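Local coordinates for protein member of s1p family of ribosomal proteins (Pyrococcus furiosus, PDB 5YH1) that probably acts as a manganese-dependent exonuclease on nucleic acid, this chain being the DHH-domain piece of a longer protein, at residues Y69-I80 and R93-P101; G323-E332 and P363-F373. All coordinates share one frame; numbering follows the deposited sequence.

The two contacts come in series along the chain and lie on opposite sides of its centre, with their own centres about 38 Å apart and their nearest atoms about 21 Å apart, so they do not touch. Interaction 1 lies in the N-terminal DHH domain, where helix 66-86 packs against strand 97-102, an outermost strand of the five-stranded parallel sheet; its Tyr-69 end is about 10 Å, side chain to ion, from the bound manganese. Interaction 2 pairs two neighbouring strands of a separate six-stranded mixed sheet, away from the metal site. One contact thus joins a helix to a sheet, the other builds the sheet itself.

Interaction 1. Residues Y69-I80 and R93-P101; sequences YTAGVALETAII and RWHLFKRRP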
loop_
_atom_site.group_PDB
_atom_site.type_symbol
_atom_site.label_atom_id
_atom_site.label_comp_id
_atom_site.label_asym_id
_atom_site.label_seq_id
_atom_site.Cartn_x
_atom_site.Cartn_y
_atom_site.Cartn_z
ATOM N N TYR A 69 -17.009 13.581 1.534
ATOM C CA TYR A 69 -16.229 14.418 0.621
ATOM C C TYR A 69 -16.881 15.787 0.509
ATOM O O TYR A 69 -16.213 16.821 0.584
ATOM C CB TYR A 69 -16.103 13.785 -0.783
ATOM C CG TYR A 69 -14.895 12.884 -0.932
ATOM C CD1 TYR A 69 -13.661 13.401 -1.293
ATOM C CD2 TYR A 69 -14.985 11.523 -0.710
ATOM C CE1 TYR A 69 -12.547 12.580 -1.409
ATOM C CE2 TYR A 69 -13.876 10.692 -0.839
ATOM C CZ TYR A 69 -12.663 11.229 -1.181
ATOM O OH TYR A 69 -11.561 10.410 -1.304
ATOM N N THR A 70 -18.192 15.796 0.320
ATOM C CA THR A 70 -18.903 17.069 0.172
ATOM C C THR A 70 -18.686 17.954 1.404
ATOM O O THR A 70 -18.374 19.139 1.285
ATOM C CB THR A 70 -20.398 16.839 -0.093
ATOM O OG1 THR A 70 -20.537 15.993 -1.233
ATOM C CG2 THR A 70 -21.106 18.150 -0.370
ATOM N N ALA A 71 -18.810 17.355 2.582
ATOM C CA ALA A 71 -18.608 18.065 3.845
ATOM C C ALA A 71 -17.187 18.591 3.959
ATOM O O ALA A 71 -16.967 19.760 4.276
ATOM C CB ALA A 71 -18.922 17.146 5.013
ATOM N N GLY A 72 -16.216 17.734 3.672
ATOM C CA GLY A 72 -14.822 18.141 3.736
ATOM C C GLY A 72 -14.497 19.264 2.781
ATOM O O GLY A 72 -13.791 20.221 3.146
ATOM N N VAL A 73 -15.013 19.166 1.556
ATOM C CA VAL A 73 -14.712 20.174 0.537
ATOM C C VAL A 73 -15.428 21.491 0.847
ATOM O O VAL A 73 -14.876 22.562 0.613
ATOM C CB VAL A 73 -15.026 19.667 -0.897
ATOM C CG1 VAL A 73 -14.839 20.777 -1.922
ATOM C CG2 VAL A 73 -14.124 18.497 -1.231
ATOM N N ALA A 74 -16.638 21.412 1.387
ATOM C CA ALA A 74 -17.331 22.618 1.873
ATOM C C ALA A 74 -16.443 23.401 2.846
ATOM O O ALA A 74 -16.226 24.603 2.682
ATOM C CB ALA A 74 -18.649 22.250 2.543
ATOM N N LEU A 75 -15.906 22.704 3.845
ATOM C CA LEU A 75 -15.067 23.350 4.860
ATOM C C LEU A 75 -13.762 23.885 4.274
ATOM O O LEU A 75 -13.354 25.009 4.576
ATOM C CB LEU A 75 -14.805 22.389 6.021
ATOM C CG LEU A 75 -16.090 22.081 6.792
ATOM C CD1 LEU A 75 -15.959 20.811 7.616
ATOM C CD2 LEU A 75 -16.496 23.259 7.668
ATOM N N GLU A 76 -13.126 23.095 3.413
ATOM C CA GLU A 76 -11.894 23.517 2.737
ATOM C C GLU A 76 -12.105 24.797 1.921
ATOM O O GLU A 76 -11.248 25.698 1.906
ATOM C CB GLU A 76 -11.350 22.373 1.846
ATOM C CG GLU A 76 -10.187 22.763 0.942
ATOM C CD GLU A 76 -9.526 21.586 0.218
ATOM O OE1 GLU A 76 -8.759 21.845 -0.725
ATOM O OE2 GLU A 76 -9.732 20.411 0.576
ATOM N N THR A 77 -13.247 24.875 1.242
ATOM C CA THR A 77 -13.561 26.009 0.379
ATOM C C THR A 77 -13.676 27.318 1.176
ATOM O O THR A 77 -13.293 28.373 0.691
ATOM C CB THR A 77 -14.853 25.729 -0.416
ATOM O OG1 THR A 77 -14.678 24.534 -1.180
ATOM C CG2 THR A 77 -15.194 26.875 -1.361
ATOM N N ALA A 78 -14.182 27.237 2.404
ATOM C CA ALA A 78 -14.256 28.392 3.310
ATOM C C ALA A 78 -12.901 28.724 3.960
ATOM O O ALA A 78 -12.553 29.885 4.146
ATOM C CB ALA A 78 -15.287 28.120 4.394
ATOM N N ILE A 79 -12.147 27.691 4.318
ATOM C CA ILE A 79 -10.894 27.853 5.062
ATOM C C ILE A 79 -9.748 28.409 4.212
ATOM O O ILE A 79 -9.062 29.346 4.631
ATOM C CB ILE A 79 -10.479 26.508 5.708
ATOM C CG1 ILE A 79 -11.447 26.169 6.834
ATOM C CG2 ILE A 79 -9.053 26.567 6.254
ATOM C CD1 ILE A 79 -11.463 24.712 7.222
ATOM N N ILE A 80 -9.544 27.843 3.025
ATOM C CA ILE A 80 -8.374 28.185 2.198
ATOM C C ILE A 80 -8.254 29.691 1.915
ATOM O O ILE A 80 -7.171 30.253 2.085
ATOM C CB ILE A 80 -8.341 27.377 0.872
ATOM C CG1 ILE A 80 -8.077 25.886 1.131
ATOM C CG2 ILE A 80 -7.303 27.930 -0.092
ATOM C CD1 ILE A 80 -6.806 25.582 1.882
ATOM N N ARG A 93 -1.303 28.017 2.096
ATOM C CA ARG A 93 -2.448 27.179 1.725
ATOM C C ARG A 93 -2.106 25.697 1.783
ATOM O O ARG A 93 -2.835 24.899 2.376
ATOM C CB ARG A 93 -2.918 27.498 0.302
ATOM C CG ARG A 93 -3.529 26.289 -0.397
ATOM C CD ARG A 93 -4.014 26.597 -1.788
ATOM N NE ARG A 93 -4.914 25.547 -2.253
ATOM C CZ ARG A 93 -5.711 25.668 -3.308
ATOM N NH1 ARG A 93 -5.711 26.791 -4.025
ATOM N NH2 ARG A 93 -6.505 24.662 -3.654
ATOM N N TRP A 94 -1.001 25.337 1.143
ATOM C CA TRP A 94 -0.638 23.939 0.953
ATOM C C TRP A 94 -0.090 23.346 2.225
ATOM O O TRP A 94 -0.253 22.163 2.487
ATOM C CB TRP A 94 0.379 23.808 -0.191
ATOM C CG TRP A 94 -0.211 24.296 -1.466
ATOM C CD1 TRP A 94 -0.106 25.547 -1.997
ATOM C CD2 TRP A 94 -1.075 23.561 -2.328
ATOM N NE1 TRP A 94 -0.834 25.628 -3.158
ATOM C CE2 TRP A 94 -1.442 24.420 -3.382
ATOM C CE3 TRP A 94 -1.570 22.249 -2.316
ATOM C CZ2 TRP A 94 -2.277 24.014 -4.420
ATOM C CZ3 TRP A 94 -2.401 21.840 -3.349
ATOM C CH2 TRP A 94 -2.747 22.723 -4.386
ATOM N N HIS A 95 0.557 24.175 3.025
ATOM C CA HIS A 95 1.230 23.690 4.210
ATOM C C HIS A 95 0.336 23.677 5.455
ATOM O O HIS A 95 0.439 22.766 6.272
ATOM C CB HIS A 95 2.472 24.529 4.477
ATOM C CG HIS A 95 3.268 24.037 5.634
ATOM N ND1 HIS A 95 3.799 22.767 5.673
ATOM C CD2 HIS A 95 3.588 24.619 6.812
ATOM C CE1 HIS A 95 4.430 22.593 6.821
ATOM N NE2 HIS A 95 4.318 23.704 7.528
ATOM N N LEU A 96 -0.522 24.684 5.597
ATOM C CA LEU A 96 -1.290 24.887 6.825
ATOM C C LEU A 96 -2.715 24.309 6.779
ATOM O O LEU A 96 -3.506 24.498 7.717
ATOM C CB LEU A 96 -1.324 26.375 7.170
ATOM C CG LEU A 96 0.036 27.009 7.467
ATOM C CD1 LEU A 96 -0.116 28.510 7.652
ATOM C CD2 LEU A 96 0.679 26.378 8.692
ATOM N N PHE A 97 -3.037 23.600 5.701
ATOM C CA PHE A 97 -4.278 22.850 5.631
ATOM C C PHE A 97 -4.097 21.526 4.897
ATOM O O PHE A 97 -3.575 21.492 3.782
ATOM C CB PHE A 97 -5.375 23.663 4.952
ATOM C CG PHE A 97 -6.680 22.930 4.846
ATOM C CD1 PHE A 97 -7.575 22.938 5.897
ATOM C CD2 PHE A 97 -6.999 22.210 3.701
ATOM C CE1 PHE A 97 -8.771 22.255 5.821
ATOM C CE2 PHE A 97 -8.198 21.523 3.613
ATOM C CZ PHE A 97 -9.084 21.549 4.674
ATOM N N LYS A 98 -4.569 20.450 5.520
ATOM C CA LYS A 98 -4.543 19.122 4.931
ATOM C C LYS A 98 -5.903 18.454 5.065
ATOM O O LYS A 98 -6.473 18.422 6.150
ATOM C CB LYS A 98 -3.498 18.259 5.638
ATOM C CG LYS A 98 -2.071 18.747 5.467
ATOM C CD LYS A 98 -1.600 18.523 4.035
ATOM C CE LYS A 98 -0.414 19.406 3.693
ATOM N NZ LYS A 98 0.769 19.078 4.511
ATOM N N ARG A 99 -6.407 17.911 3.957
ATOM C CA ARG A 99 -7.638 17.137 3.956
ATOM C C ARG A 99 -7.284 15.685 3.644
ATOM O O ARG A 99 -6.649 15.407 2.631
ATOM C CB ARG A 99 -8.633 17.714 2.937
ATOM C CG ARG A 99 -9.999 17.047 2.947
ATOM C CD ARG A 99 -10.997 17.765 2.050
ATOM N NE ARG A 99 -10.497 17.921 0.682
ATOM C CZ ARG A 99 -10.455 16.962 -0.235
ATOM N NH1 ARG A 99 -10.897 15.754 0.035
ATOM N NH2 ARG A 99 -9.974 17.215 -1.440
ATOM N N ARG A 100 -7.706 14.769 4.520
ATOM C CA ARG A 100 -7.385 13.346 4.394
ATOM C C ARG A 100 -8.626 12.485 4.556
ATOM O O ARG A 100 -9.244 12.498 5.618
ATOM C CB ARG A 100 -6.357 12.946 5.447
ATOM C CG ARG A 100 -5.035 13.652 5.264
ATOM C CD ARG A 100 -4.025 13.325 6.353
ATOM N NE ARG A 100 -2.803 14.097 6.118
ATOM C CZ ARG A 100 -2.012 14.606 7.057
ATOM N NH1 ARG A 100 -2.257 14.423 8.357
ATOM N NH2 ARG A 100 -0.958 15.309 6.682
ATOM N N PRO A 101 -9.003 11.727 3.506
ATOM C CA PRO A 101 -10.149 10.845 3.669
ATOM C C PRO A 101 -9.838 9.647 4.558
ATOM O O PRO A 101 -8.683 9.230 4.654
ATOM C CB PRO A 101 -10.456 10.372 2.243
ATOM C CG PRO A 101 -9.751 11.315 1.350
ATOM C CD PRO A 101 -8.538 11.760 2.109
HETATM O O HOH W 1 -9.429 19.695 -2.374
#
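Phe-97 and Arg-99 are the main bumps that strand 97-101 sets against helix 69-80, which runs almost antiparallel to it at 176°, the axes 9.8 Å apart at their closest. The ring of Phe-97 drops into a hollow lined by Glu-76, Ile-79 and Ile-80. Ile-80 CD1 lies 3.8 Å from Phe-97 CD2, Ile-79 meets the other flank of the ring through CG2 and CD1, and the methylenes of Glu-76 close the far end, CG being 3.6 Å from Phe-97 CE2.

The second hollow is made by Gly-72, whose lack of a side chain lets Arg-99 CD come to 3.9 Å from Gly-72 C. Arg-99 leaves the strand extended and then bends at its third torsion (chi3 54°), which lays the guanidinium alongside the helix. Val-73 CG2 sits over the centre of one of its faces, while Glu-76 OE2 accepts a hydrogen bond from Arg-99 NE, 2.6 Å away and in the guanidinium plane, as part of a salt bridge. A water bridges Arg-99 NH2 to Glu-76 OE1, making a second link between the two charges. Each end has further partners: Arg-99 reaches His-62 and the carbonyl of Asp-271, and Glu-76 pairs with Arg-273.

At the ends of the contact, Pro-101 CG presses on Tyr-69 OH at 3.3 Å, a hydroxyl that is hydrogen-bonded to Trp-267, and the extended Arg-93 has its guanidinium sandwiched between Ile-80 CG2 and the ring of its neighbour Trp-94.

Helix 66-86 lies in the beta-alpha-beta connection between the adjacent parallel strands 58-63 and 97-102, and packs back on the second. Helices 199-210 and 221-229 pack on other flanks of helix 66-86 through Ala-71, Ala-74 and Thr-70.

Interaction 2. Residues G323-E332 and P363-F373; sequences GIRFNTIDVE and PILTLAYGPDF
Asn-327 and Thr-366 are directly paired on neighbouring parallel strands, and their side chains meet at a slant, tied by a bond from Asn-327 ND2 to Thr-366 OG1, 3.1 Å long and nearly straight at 169°. Asn-327 swings CG to the side of its own backbone N (chi1 -50°), which carries the amide across to the neighbouring strand; the hydroxyl lies close to the amide plane, and ND2 also meets Ile-364 CG2. Second partners fix both groups: Ser-317 binds Asn-327 OD1, and His-351 binds Thr-366 OG1. Farther along this face, Ile-329 CG2 packs on Ala-368 CB at 3.7 Å.

The reverse face begins apolar, around Phe-326, Leu-365 and Leu-367, and turns polar toward Asp-330 and Tyr-369. The first three all send CG opposite their backbone N, and the leucines lie beside the phenylalanine, pointing the same way. Leu-365 CD2 meets Phe-326 CD1, while Leu-367 CD2 touches both Phe-326 CZ and Thr-328 CG2, and that methyl itself rests over one face of the Phe-326 ring, toward the rim.

Tyr-369 differs: with chi1 at 61°, its CG is wedged between backbone N and carbonyl carbon, and the ring leans back over the partner strand. There Asp-330 CA makes a CH-pi contact with its face, 4.0 Å from the ring centroid. The hydroxyl is linked by one water to Thr-328 OG1 and by another to Asp-330 OD2, while Asp-330 OD1 closes an Asx turn onto Glu-332 N and also receives Leu-333 N.

Alternating backbone bonds, from Arg-325 N to Pro-363 O at one end to Val-331 N to Tyr-369 O at the other, join the strands. The two strands belong to a beta-alpha-beta unit whose helix 343-358 packs on the Asn-327 and Ala-368 face; helix 423-435 lies against the Phe-326 and Leu-365 face, and strands 316-319 and 373-378 flank the pair.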
loop_
_atom_site.group_PDB
_atom_site.type_symbol
_atom_site.label_atom_id
_atom_site.label_comp_id
_atom_site.label_asym_id
_atom_site.label_seq_id
_atom_site.Cartn_x
_atom_site.Cartn_y
_atom_site.Cartn_z
ATOM N N GLY A 323 -44.280 -12.390 6.660
ATOM C CA GLY A 323 -44.405 -11.441 5.566
ATOM C C GLY A 323 -43.113 -10.772 5.130
ATOM O O GLY A 323 -43.101 -10.043 4.137
ATOM N N ILE A 324 -42.020 -11.025 5.844
ATOM C CA ILE A 324 -40.739 -10.424 5.500
ATOM C C ILE A 324 -40.145 -11.082 4.264
ATOM O O ILE A 324 -40.138 -12.304 4.147
ATOM C CB ILE A 324 -39.755 -10.507 6.672
ATOM C CG1 ILE A 324 -40.241 -9.585 7.792
ATOM C CG2 ILE A 324 -38.339 -10.132 6.225
ATOM C CD1 ILE A 324 -39.493 -9.744 9.096
ATOM N N ARG A 325 -39.686 -10.261 3.322
ATOM C CA ARG A 325 -38.921 -10.762 2.179
ATOM C C ARG A 325 -37.435 -10.728 2.554
ATOM O O ARG A 325 -36.847 -9.654 2.717
ATOM C CB ARG A 325 -39.187 -9.942 0.909
ATOM C CG ARG A 325 -38.396 -10.416 -0.309
ATOM C CD ARG A 325 -38.771 -9.620 -1.556
ATOM N NE ARG A 325 -40.138 -9.908 -1.972
ATOM C CZ ARG A 325 -40.511 -11.011 -2.610
ATOM N NH1 ARG A 325 -39.621 -11.950 -2.931
ATOM N NH2 ARG A 325 -41.783 -11.180 -2.928
ATOM N N PHE A 326 -36.852 -11.913 2.702
ATOM C CA PHE A 326 -35.460 -12.081 3.142
ATOM C C PHE A 326 -34.596 -12.526 1.955
ATOM O O PHE A 326 -34.818 -13.600 1.399
ATOM C CB PHE A 326 -35.432 -13.135 4.256
ATOM C CG PHE A 326 -34.073 -13.391 4.862
ATOM C CD1 PHE A 326 -33.214 -12.352 5.185
ATOM C CD2 PHE A 326 -33.688 -14.686 5.181
ATOM C CE1 PHE A 326 -31.978 -12.608 5.778
ATOM C CE2 PHE A 326 -32.459 -14.947 5.775
ATOM C CZ PHE A 326 -31.606 -13.906 6.078
ATOM N N ASN A 327 -33.631 -11.691 1.570
ATOM C CA ASN A 327 -32.741 -11.975 0.450
ATOM C C ASN A 327 -31.335 -12.294 0.956
ATOM O O ASN A 327 -30.809 -11.586 1.812
ATOM C CB ASN A 327 -32.632 -10.773 -0.491
ATOM C CG ASN A 327 -33.982 -10.211 -0.904
ATOM O OD1 ASN A 327 -34.903 -10.951 -1.229
ATOM N ND2 ASN A 327 -34.090 -8.894 -0.914
ATOM N N THR A 328 -30.717 -13.339 0.408
ATOM C CA THR A 328 -29.343 -13.687 0.777
ATOM C C THR A 328 -28.492 -13.865 -0.471
ATOM O O THR A 328 -28.965 -14.367 -1.493
ATOM C CB THR A 328 -29.280 -14.977 1.604
ATOM O OG1 THR A 328 -29.852 -16.044 0.846
ATOM C CG2 THR A 328 -30.041 -14.817 2.906
ATOM N N ILE A 329 -27.243 -13.425 -0.377
ATOM C CA ILE A 329 -26.297 -13.537 -1.477
ATOM C C ILE A 329 -24.884 -13.709 -0.931
ATOM O O ILE A 329 -24.426 -12.941 -0.081
ATOM C CB ILE A 329 -26.384 -12.323 -2.436
ATOM C CG1 ILE A 329 -25.310 -12.383 -3.526
ATOM C CG2 ILE A 329 -26.276 -11.005 -1.686
ATOM C CD1 ILE A 329 -25.486 -13.535 -4.488
ATOM N N ASP A 330 -24.217 -14.741 -1.423
ATOM C CA ASP A 330 -22.821 -15.015 -1.094
ATOM C C ASP A 330 -21.944 -14.195 -2.031
ATOM O O ASP A 330 -21.699 -14.597 -3.177
ATOM C CB ASP A 330 -22.545 -16.507 -1.261
ATOM C CG ASP A 330 -21.136 -16.904 -0.828
ATOM O OD1 ASP A 330 -20.204 -16.063 -0.926
ATOM O OD2 ASP A 330 -20.977 -18.069 -0.403
ATOM N N VAL A 331 -21.482 -13.046 -1.548
ATOM C CA VAL A 331 -20.669 -12.156 -2.360
ATOM C C VAL A 331 -19.181 -12.536 -2.418
ATOM O O VAL A 331 -18.420 -11.861 -3.082
ATOM C CB VAL A 331 -20.826 -10.670 -1.964
ATOM C CG1 VAL A 331 -22.277 -10.237 -2.126
ATOM C CG2 VAL A 331 -20.345 -10.406 -0.542
ATOM N N GLU A 332 -18.769 -13.602 -1.741
ATOM C CA GLU A 332 -17.447 -14.173 -1.988
ATOM C C GLU A 332 -17.504 -15.088 -3.218
ATOM O O GLU A 332 -16.670 -14.976 -4.098
ATOM C CB GLU A 332 -16.938 -14.954 -0.772
ATOM C CG GLU A 332 -15.430 -15.240 -0.760
ATOM C CD GLU A 332 -14.532 -13.997 -0.586
ATOM O OE1 GLU A 332 -13.304 -14.147 -0.768
ATOM O OE2 GLU A 332 -15.017 -12.880 -0.264
ATOM N N PRO A 363 -41.641 -4.990 3.514
ATOM C CA PRO A 363 -40.572 -5.401 4.440
ATOM C C PRO A 363 -39.496 -6.231 3.739
ATOM O O PRO A 363 -39.710 -7.420 3.458
ATOM C CB PRO A 363 -41.317 -6.241 5.482
ATOM C CG PRO A 363 -42.478 -6.809 4.728
ATOM C CD PRO A 363 -42.881 -5.756 3.736
ATOM N N ILE A 364 -38.363 -5.596 3.441
ATOM C CA ILE A 364 -37.274 -6.261 2.706
ATOM C C ILE A 364 -35.986 -6.230 3.509
ATOM O O ILE A 364 -35.547 -5.166 3.946
ATOM C CB ILE A 364 -36.989 -5.604 1.339
ATOM C CG1 ILE A 364 -38.261 -5.557 0.481
ATOM C CG2 ILE A 364 -35.903 -6.380 0.602
ATOM C CD1 ILE A 364 -38.119 -4.724 -0.778
ATOM N N LEU A 365 -35.391 -7.404 3.675
ATOM C CA LEU A 365 -34.115 -7.560 4.368
ATOM C C LEU A 365 -33.128 -8.268 3.464
ATOM O O LEU A 365 -33.343 -9.415 3.084
ATOM C CB LEU A 365 -34.299 -8.361 5.655
ATOM C CG LEU A 365 -33.097 -8.379 6.604
ATOM C CD1 LEU A 365 -32.788 -6.999 7.161
ATOM C CD2 LEU A 365 -33.383 -9.335 7.750
ATOM N N THR A 366 -32.047 -7.573 3.125
ATOM C CA THR A 366 -31.023 -8.107 2.241
ATOM C C THR A 366 -29.756 -8.380 3.033
ATOM O O THR A 366 -29.205 -7.488 3.673
ATOM C CB THR A 366 -30.734 -7.147 1.076
ATOM O OG1 THR A 366 -31.908 -7.023 0.255
ATOM C CG2 THR A 366 -29.582 -7.665 0.208
ATOM N N LEU A 367 -29.315 -9.629 2.998
ATOM C CA LEU A 367 -28.113 -10.056 3.711
ATOM C C LEU A 367 -27.068 -10.519 2.700
ATOM O O LEU A 367 -27.249 -11.537 2.041
ATOM C CB LEU A 367 -28.471 -11.200 4.644
ATOM C CG LEU A 367 -27.304 -11.894 5.347
ATOM C CD1 LEU A 367 -26.798 -11.031 6.483
ATOM C CD2 LEU A 367 -27.763 -13.249 5.860
ATOM N N ALA A 368 -25.980 -9.769 2.580
ATOM C CA ALA A 368 -24.883 -10.124 1.677
ATOM C C ALA A 368 -23.679 -10.547 2.493
ATOM O O ALA A 368 -23.164 -9.752 3.267
ATOM C CB ALA A 368 -24.521 -8.940 0.802
ATOM N N TYR A 369 -23.213 -11.781 2.316
ATOM C CA TYR A 369 -22.162 -12.316 3.186
ATOM C C TYR A 369 -20.918 -12.814 2.447
ATOM O O TYR A 369 -20.983 -13.281 1.307
ATOM C CB TYR A 369 -22.718 -13.428 4.074
ATOM C CG TYR A 369 -23.273 -14.622 3.340
ATOM C CD1 TYR A 369 -22.454 -15.701 2.997
ATOM C CD2 TYR A 369 -24.621 -14.686 2.997
ATOM C CE1 TYR A 369 -22.970 -16.801 2.326
ATOM C CE2 TYR A 369 -25.145 -15.781 2.327
ATOM C CZ TYR A 369 -24.319 -16.831 1.994
ATOM O OH TYR A 369 -24.844 -17.910 1.333
ATOM N N GLY A 370 -19.785 -12.691 3.127
ATOM C CA GLY A 370 -18.525 -13.305 2.701
ATOM C C GLY A 370 -18.106 -14.383 3.687
ATOM O O GLY A 370 -18.935 -14.873 4.451
ATOM N N PRO A 371 -16.810 -14.758 3.683
ATOM C CA PRO A 371 -16.322 -15.782 4.616
ATOM C C PRO A 371 -16.530 -15.406 6.082
ATOM O O PRO A 371 -16.885 -16.261 6.881
ATOM C CB PRO A 371 -14.807 -15.851 4.324
ATOM C CG PRO A 371 -14.611 -15.185 3.011
ATOM C CD PRO A 371 -15.712 -14.163 2.895
ATOM N N ASP A 372 -16.302 -14.132 6.411
ATOM C CA ASP A 372 -16.231 -13.676 7.799
ATOM C C ASP A 372 -16.929 -12.327 8.052
ATOM O O ASP A 372 -16.623 -11.637 9.023
ATOM C CB ASP A 372 -14.756 -13.587 8.225
ATOM C CG ASP A 372 -13.958 -12.635 7.362
ATOM O OD1 ASP A 372 -14.507 -12.088 6.381
ATOM O OD2 ASP A 372 -12.771 -12.437 7.655
ATOM N N PHE A 373 -17.870 -11.957 7.183
ATOM C CA PHE A 373 -18.630 -10.729 7.363
ATOM C C PHE A 373 -19.984 -10.872 6.689
ATOM O O PHE A 373 -20.208 -11.783 5.894
ATOM C CB PHE A 373 -17.883 -9.514 6.782
ATOM C CG PHE A 373 -17.764 -9.542 5.277
ATOM C CD1 PHE A 373 -18.739 -8.955 4.473
ATOM C CD2 PHE A 373 -16.698 -10.190 4.666
ATOM C CE1 PHE A 373 -18.639 -9.004 3.087
ATOM C CE2 PHE A 373 -16.592 -10.238 3.284
ATOM C CZ PHE A 373 -17.567 -9.639 2.494
HETATM O O HOH W 2 -27.341 -17.089 -0.364
HETATM O O HOH W 3 -22.956 -19.695 0.146
#